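Beta-glucosidase (Saccharopolyspora erythraea D, PDB 5M6G) probably hydrolyses terminal, non-reducing beta-D-glucosyl residues to release beta-D-glucose, as a member of glycoside hydrolase family 3. Local coordinates at residues 404-409 / 569-574; 420-425 / 533-538. All coordinates share one frame; numbering follows the deposited sequence.

Contact 1: 404-409 / 569-574; sequences LARQAV and VADVLF
Arg-406 meets Asp-571 side-on, and the two flat groups lie almost in one plane, 27° apart. NE donates to OD2 of Asp-571 at 2.8 Å and NH2 donates to OD1 of the same carboxylate, also at 2.8 Å. Each oxygen accepts through its syn lone pair, which makes this a bidentate salt bridge. Its two bonds differ in quality: the NH2 bond is nearly straight, at 167°, with OD1 in the guanidinium plane, whereas the NE bond is bent to 142° and OD2 is tilted out of that plane. With CG anti to the backbone N and the chain extended from there to NE, the arginine carries its guanidinium from a CB that does not face the partner helix across to the carboxylate, where the two side chains cross at about a right angle. The helices so joined are 399-412, which leads into strand 414-418 of the mixed sheet of the family 3 C-terminal domain, and 567-573, which packs on strand 555-560 of that sheet. OD2 of Asp-571 also forms a salt bridge with Arg-410, one turn further along helix 399-412, and this second positive charge probably lowers the carboxylate's tendency to take up a proton. An alanine in place of Arg-406 removes both nitrogens, and the carboxylate, left with Arg-410 on OD2, would probably be freer to turn, with OD1 lacking this partner. Beside the charged pair lies an apolar one. Val-409 points toward the other helix and sets CG1 3.9 Å from CG2 of Val-569, while the same CG1 lies 3.5 Å from the backbone N of Val-569. The CA atoms of these two valines, 6.5 Å apart, are the closest CA pair of the two segments, and Ile-465 and Ser-559 also touch Val-569.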
ATOM      1  N   LEU A 404      12.173 -12.297   6.672  1.00 15.16           N
ATOM      2  CA  LEU A 404      12.301 -11.305   5.610  1.00 14.35           C
ATOM      3  C   LEU A 404      11.781  -9.953   6.070  1.00 14.37           C
ATOM      4  O   LEU A 404      12.391  -8.912   5.797  1.00 14.13           O
ATOM      5  CB  LEU A 404      11.538 -11.778   4.369  1.00 14.23           C
ATOM      6  CG  LEU A 404      11.435 -10.852   3.157  1.00 13.41           C
ATOM      7  CD1 LEU A 404      12.814 -10.596   2.609  1.00 15.76           C
ATOM      8  CD2 LEU A 404      10.548 -11.489   2.091  1.00  9.71           C
ATOM      9  N   ALA A 405      10.645  -9.952   6.769  1.00 11.68           N
ATOM     10  CA  ALA A 405      10.078  -8.703   7.252  1.00 14.15           C
ATOM     11  C   ALA A 405      11.002  -8.048   8.269  1.00 13.76           C
ATOM     12  O   ALA A 405      11.223  -6.836   8.224  1.00 13.05           O
ATOM     13  CB  ALA A 405       8.707  -8.958   7.865  1.00 11.30           C
ATOM     14  N   ARG A 406      11.537  -8.843   9.199  1.00 13.92           N
ATOM     15  CA  ARG A 406      12.487  -8.329  10.178  1.00 12.84           C
ATOM     16  C   ARG A 406      13.697  -7.699   9.498  1.00 16.32           C
ATOM     17  O   ARG A 406      14.225  -6.677   9.963  1.00 14.23           O
ATOM     18  CB  ARG A 406      12.915  -9.472  11.105  1.00 18.93           C
ATOM     19  CG  ARG A 406      13.804  -9.055  12.263  1.00 19.57           C
ATOM     20  CD  ARG A 406      14.155 -10.256  13.131  1.00 19.77           C
ATOM     21  NE  ARG A 406      15.088  -9.882  14.196  1.00 27.43           N
ATOM     22  CZ  ARG A 406      15.639 -10.745  15.047  1.00 30.81           C
ATOM     23  NH1 ARG A 406      15.354 -12.031  14.954  1.00 22.23           N
ATOM     24  NH2 ARG A 406      16.486 -10.324  15.982  1.00 28.75           N
ATOM     25  N   GLN A 407      14.169  -8.305   8.410  1.00 13.95           N
ATOM     26  CA  GLN A 407      15.295  -7.719   7.701  1.00 18.73           C
ATOM     27  C   GLN A 407      14.903  -6.375   7.096  1.00 16.55           C
ATOM     28  O   GLN A 407      15.701  -5.430   7.093  1.00 14.04           O
ATOM     29  CB  GLN A 407      15.812  -8.698   6.637  1.00 15.36           C
ATOM     30  CG  GLN A 407      17.033  -8.185   5.851  1.00 18.39           C
ATOM     31  CD  GLN A 407      18.274  -8.005   6.724  1.00 26.26           C
ATOM     32  OE1 GLN A 407      18.419  -8.656   7.761  1.00 29.03           O
ATOM     33  NE2 GLN A 407      19.174  -7.121   6.301  1.00 19.46           N
ATOM     34  N   ALA A 408      13.653  -6.253   6.632  1.00 15.72           N
ATOM     35  CA  ALA A 408      13.186  -4.972   6.106  1.00 15.74           C
ATOM     36  C   ALA A 408      13.044  -3.941   7.220  1.00 16.12           C
ATOM     37  O   ALA A 408      13.370  -2.764   7.026  1.00 11.37           O
ATOM     38  CB  ALA A 408      11.858  -5.156   5.370  1.00 12.23           C
ATOM     39  N   VAL A 409      12.559  -4.361   8.395  1.00 14.27           N
ATOM     40  CA  VAL A 409      12.527  -3.456   9.542  1.00 13.51           C
ATOM     41  C   VAL A 409      13.921  -2.906   9.816  1.00 15.29           C
ATOM     42  O   VAL A 409      14.117  -1.686   9.909  1.00 15.51           O
ATOM     43  CB  VAL A 409      11.955  -4.170  10.782  1.00 15.57           C
ATOM     44  CG1 VAL A 409      12.077  -3.252  12.018  1.00 12.05           C
ATOM     45  CG2 VAL A 409      10.506  -4.592  10.537  1.00 14.31           C
ATOM     46  N   VAL A 569      13.722  -3.334  15.158  1.00 13.09           N
ATOM     47  CA  VAL A 569      14.114  -2.056  15.738  1.00 12.32           C
ATOM     48  C   VAL A 569      15.205  -2.261  16.778  1.00 16.06           C
ATOM     49  O   VAL A 569      16.218  -1.550  16.784  1.00 14.62           O
ATOM     50  CB  VAL A 569      12.892  -1.342  16.340  1.00 11.77           C
ATOM     51  CG1 VAL A 569      13.322  -0.019  16.958  1.00 11.52           C
ATOM     52  CG2 VAL A 569      11.836  -1.115  15.252  1.00 14.36           C
ATOM     53  N   ALA A 570      15.007  -3.231  17.678  1.00 13.39           N
ATOM     54  CA  ALA A 570      16.029  -3.535  18.674  1.00 13.90           C
ATOM     55  C   ALA A 570      17.316  -4.001  18.023  1.00 13.24           C
ATOM     56  O   ALA A 570      18.399  -3.741  18.550  1.00 15.94           O
ATOM     57  CB  ALA A 570      15.527  -4.600  19.650  1.00 16.34           C
ATOM     58  N   ASP A 571      17.220  -4.707  16.889  1.00 13.74           N
ATOM     59  CA  ASP A 571      18.422  -5.118  16.170  1.00 15.29           C
ATOM     60  C   ASP A 571      19.337  -3.929  15.899  1.00 19.79           C
ATOM     61  O   ASP A 571      20.564  -4.029  16.039  1.00 16.95           O
ATOM     62  CB  ASP A 571      18.048  -5.799  14.858  1.00 18.11           C
ATOM     63  CG  ASP A 571      17.420  -7.165  15.065  1.00 21.81           C
ATOM     64  OD1 ASP A 571      17.522  -7.711  16.184  1.00 22.85           O
ATOM     65  OD2 ASP A 571      16.821  -7.688  14.102  1.00 20.69           O
ATOM     66  N   VAL A 572      18.755  -2.790  15.525  1.00 14.13           N
ATOM     67  CA  VAL A 572      19.552  -1.602  15.240  1.00 14.69           C
ATOM     68  C   VAL A 572      19.981  -0.914  16.533  1.00 14.71           C
ATOM     69  O   VAL A 572      21.148  -0.540  16.692  1.00 16.99           O
ATOM     70  CB  VAL A 572      18.759  -0.655  14.320  1.00 12.90           C
ATOM     71  CG1 VAL A 572      19.507   0.647  14.101  1.00 14.45           C
ATOM     72  CG2 VAL A 572      18.471  -1.346  12.989  1.00 18.98           C
ATOM     73  N   LEU A 573      19.042  -0.751  17.474  1.00 11.97           N
ATOM     74  CA  LEU A 573      19.337  -0.093  18.747  1.00 15.33           C
ATOM     75  C   LEU A 573      20.519  -0.733  19.468  1.00 19.09           C
ATOM     76  O   LEU A 573      21.302  -0.036  20.128  1.00 14.94           O
ATOM     77  CB  LEU A 573      18.097  -0.113  19.649  1.00 16.49           C
ATOM     78  CG  LEU A 573      16.933   0.843  19.326  1.00 16.73           C
ATOM     79  CD1 LEU A 573      15.743   0.538  20.211  1.00 13.73           C
ATOM     80  CD2 LEU A 573      17.354   2.317  19.471  1.00 14.39           C
ATOM     81  N   PHE A 574      20.666  -2.053  19.360  1.00 17.34           N
ATOM     82  CA  PHE A 574      21.700  -2.786  20.088  1.00 19.57           C
ATOM     83  C   PHE A 574      22.875  -3.184  19.204  1.00 20.93           C
ATOM     84  O   PHE A 574      23.723  -3.973  19.635  1.00 23.36           O
ATOM     85  CB  PHE A 574      21.091  -4.016  20.770  1.00 16.73           C
ATOM     86  CG  PHE A 574      20.237  -3.660  21.948  1.00 15.92           C
ATOM     87  CD1 PHE A 574      18.909  -3.322  21.779  1.00 14.92           C
ATOM     88  CD2 PHE A 574      20.784  -3.588  23.220  1.00 18.21           C
ATOM     89  CE1 PHE A 574      18.125  -2.957  22.856  1.00 13.18           C
ATOM     90  CE2 PHE A 574      20.011  -3.227  24.302  1.00 17.93           C
ATOM     91  CZ  PHE A 574      18.677  -2.906  24.122  1.00 19.51           C
TER

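Contact 2: 420-425 / 533-538; sequences GVLPLA and PVVVVT
Val-421 and Leu-422 close over Val-535 on the mixed, mainly parallel sheet of the family 3 C-terminal domain. They belong to the loop that follows edge strand 414-418, while Val-535 sits in strand 534-539, and no hydrogen bond joins the two segments. The tight part centres on CG2 of Val-535: Leu-422 CD2 approaches it to 3.8 Å, tip to tip, and Val-421 CG2 reaches it at 3.8 Å from an oblique direction. Leu-422 gets there through its far end, since its CB does not face the strand; chi2 of -176° sets CD1 anti to CA and leaves CD2 as the methyl turned to CG2 of Val-535. Both Leu-422 and Val-535 are buried, and Ala-555 of the neighbouring strand touches Leu-422 and Val-421 as well. The looser side lies at the start of the strand, where Val-421 and Pro-533 are each partly exposed. There the contact rests on one pair of carbons, Val-421 CG2 and Pro-533 CB, 3.8 Å apart. Val-535 adds a second methyl to the buried half, its CG1 lying 4.0 Å from CD1 of Leu-422.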
ATOM      1  N   GLY A 420      26.583   8.939  20.955  1.00 24.00           N
ATOM      2  CA  GLY A 420      27.372   7.838  21.467  1.00 21.73           C
ATOM      3  C   GLY A 420      26.546   6.870  22.282  1.00 19.78           C
ATOM      4  O   GLY A 420      26.994   5.758  22.562  1.00 19.90           O
ATOM      5  N   VAL A 421      25.336   7.284  22.671  1.00 15.90           N
ATOM      6  CA  VAL A 421      24.473   6.402  23.447  1.00 17.63           C
ATOM      7  C   VAL A 421      24.159   5.132  22.664  1.00 18.07           C
ATOM      8  O   VAL A 421      24.035   4.045  23.250  1.00 16.02           O
ATOM      9  CB  VAL A 421      23.196   7.152  23.890  1.00 21.16           C
ATOM     10  CG1 VAL A 421      22.430   7.705  22.682  1.00 17.45           C
ATOM     11  CG2 VAL A 421      22.309   6.250  24.749  1.00 21.74           C
ATOM     12  N   LEU A 422      24.078   5.226  21.336  1.00 14.81           N
ATOM     13  CA  LEU A 422      23.832   4.039  20.514  1.00 17.07           C
ATOM     14  C   LEU A 422      25.141   3.573  19.883  1.00 19.36           C
ATOM     15  O   LEU A 422      25.996   4.396  19.553  1.00 19.97           O
ATOM     16  CB  LEU A 422      22.777   4.328  19.432  1.00 16.06           C
ATOM     17  CG  LEU A 422      21.349   4.612  19.913  1.00 15.76           C
ATOM     18  CD1 LEU A 422      20.387   4.772  18.723  1.00 14.78           C
ATOM     19  CD2 LEU A 422      20.858   3.519  20.845  1.00 16.54           C
ATOM     20  N   PRO A 423      25.314   2.252  19.728  1.00 18.41           N
ATOM     21  CA  PRO A 423      24.370   1.204  20.139  1.00 16.73           C
ATOM     22  C   PRO A 423      24.359   0.969  21.646  1.00 19.33           C
ATOM     23  O   PRO A 423      25.370   1.168  22.315  1.00 17.35           O
ATOM     24  CB  PRO A 423      24.883  -0.042  19.409  1.00 19.32           C
ATOM     25  CG  PRO A 423      26.324   0.212  19.194  1.00 19.50           C
ATOM     26  CD  PRO A 423      26.486   1.702  19.026  1.00 18.85           C
ATOM     27  N   LEU A 424      23.208   0.562  22.166  1.00 19.66           N
ATOM     28  CA  LEU A 424      23.108   0.187  23.567  1.00 20.04           C
ATOM     29  C   LEU A 424      23.796  -1.149  23.799  1.00 24.05           C
ATOM     30  O   LEU A 424      23.699  -2.069  22.982  1.00 19.71           O
ATOM     31  CB  LEU A 424      21.643   0.091  23.991  1.00 18.06           C
ATOM     32  CG  LEU A 424      20.796   1.356  23.862  1.00 21.60           C
ATOM     33  CD1 LEU A 424      19.332   1.013  24.110  1.00 20.86           C
ATOM     34  CD2 LEU A 424      21.282   2.452  24.800  1.00 19.40           C
ATOM     35  N   ALA A 425      24.486  -1.259  24.929  1.00 20.96           N
ATOM     36  CA  ALA A 425      25.145  -2.508  25.271  1.00 26.86           C
ATOM     37  C   ALA A 425      24.123  -3.549  25.697  1.00 25.96           C
ATOM     38  O   ALA A 425      23.027  -3.228  26.164  1.00 24.94           O
ATOM     39  CB  ALA A 425      26.160  -2.291  26.396  1.00 25.52           C
ATOM     40  N   PRO A 533      20.730   9.210  29.605  1.00 14.47           N
ATOM     41  CA  PRO A 533      20.731   9.415  28.146  1.00 15.97           C
ATOM     42  C   PRO A 533      19.433   8.920  27.525  1.00 15.39           C
ATOM     43  O   PRO A 533      18.937   7.847  27.870  1.00 13.95           O
ATOM     44  CB  PRO A 533      21.926   8.584  27.664  1.00 14.71           C
ATOM     45  CG  PRO A 533      22.777   8.362  28.895  1.00 14.34           C
ATOM     46  CD  PRO A 533      21.847   8.362  30.061  1.00 16.49           C
ATOM     47  N   VAL A 534      18.891   9.713  26.597  1.00 19.44           N
ATOM     48  CA  VAL A 534      17.564   9.477  26.032  1.00 15.21           C
ATOM     49  C   VAL A 534      17.683   9.212  24.533  1.00 12.60           C
ATOM     50  O   VAL A 534      18.215  10.042  23.783  1.00 15.56           O
ATOM     51  CB  VAL A 534      16.607  10.647  26.308  1.00 16.57           C
ATOM     52  CG1 VAL A 534      15.242  10.372  25.681  1.00 16.98           C
ATOM     53  CG2 VAL A 534      16.456  10.862  27.811  1.00 14.55           C
ATOM     54  N   VAL A 535      17.168   8.063  24.117  1.00 16.57           N
ATOM     55  CA  VAL A 535      17.057   7.648  22.724  1.00 13.40           C
ATOM     56  C   VAL A 535      15.610   7.849  22.313  1.00 14.80           C
ATOM     57  O   VAL A 535      14.704   7.246  22.901  1.00 15.28           O
ATOM     58  CB  VAL A 535      17.460   6.173  22.551  1.00 17.15           C
ATOM     59  CG1 VAL A 535      17.259   5.712  21.099  1.00 16.16           C
ATOM     60  CG2 VAL A 535      18.899   5.941  23.016  1.00 16.28           C
ATOM     61  N   VAL A 536      15.374   8.675  21.306  1.00 16.46           N
ATOM     62  CA  VAL A 536      14.023   8.888  20.811  1.00 14.64           C
ATOM     63  C   VAL A 536      13.848   8.095  19.522  1.00 13.39           C
ATOM     64  O   VAL A 536      14.707   8.122  18.631  1.00 10.20           O
ATOM     65  CB  VAL A 536      13.725  10.385  20.617  1.00 17.65           C
ATOM     66  CG1 VAL A 536      12.385  10.571  19.928  1.00 11.10           C
ATOM     67  CG2 VAL A 536      13.737  11.092  21.991  1.00 13.00           C
ATOM     68  N   VAL A 537      12.744   7.370  19.435  1.00 11.81           N
ATOM     69  CA  VAL A 537      12.433   6.538  18.284  1.00 11.88           C
ATOM     70  C   VAL A 537      11.094   7.005  17.741  1.00 11.57           C
ATOM     71  O   VAL A 537      10.089   6.971  18.457  1.00 15.42           O
ATOM     72  CB  VAL A 537      12.387   5.049  18.666  1.00  9.16           C
ATOM     73  CG1 VAL A 537      12.111   4.199  17.430  1.00 12.79           C
ATOM     74  CG2 VAL A 537      13.692   4.643  19.334  1.00 10.82           C
ATOM     75  N   THR A 538      11.076   7.475  16.492  1.00 11.41           N
ATOM     76  CA  THR A 538       9.829   7.933  15.892  1.00 11.14           C
ATOM     77  C   THR A 538       9.199   6.769  15.134  1.00 13.46           C
ATOM     78  O   THR A 538       9.816   6.198  14.227  1.00 13.45           O
ATOM     79  CB  THR A 538      10.025   9.143  14.966  1.00 11.41           C
ATOM     80  OG1 THR A 538      10.977   8.845  13.935  1.00 15.41           O
ATOM     81  CG2 THR A 538      10.476  10.374  15.765  1.00 10.05           C
TER

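Contacts 1 and 2 have centres 15 Å apart and meet directly: Leu-573 O lies 2.9 Å from Leu-424 N, a probable hydrogen bond, and Phe-574 CD2 packs 3.3 Å from Leu-424 O. The end of helix 567-573 is thereby probably tied to the loop 420-425. In sequence, both segments of contact 2 fall between those of contact 1. Contact 1 is centred about 21 Å from the centre of the chain and contact 2 about 30 Å, on the same side. Neither includes a residue of the sorbitol pocket. The side chain of Arg-406 is about 10 Å from that of His-401, a magnesium ligand, and about 13 Å from a bound magnesium ion.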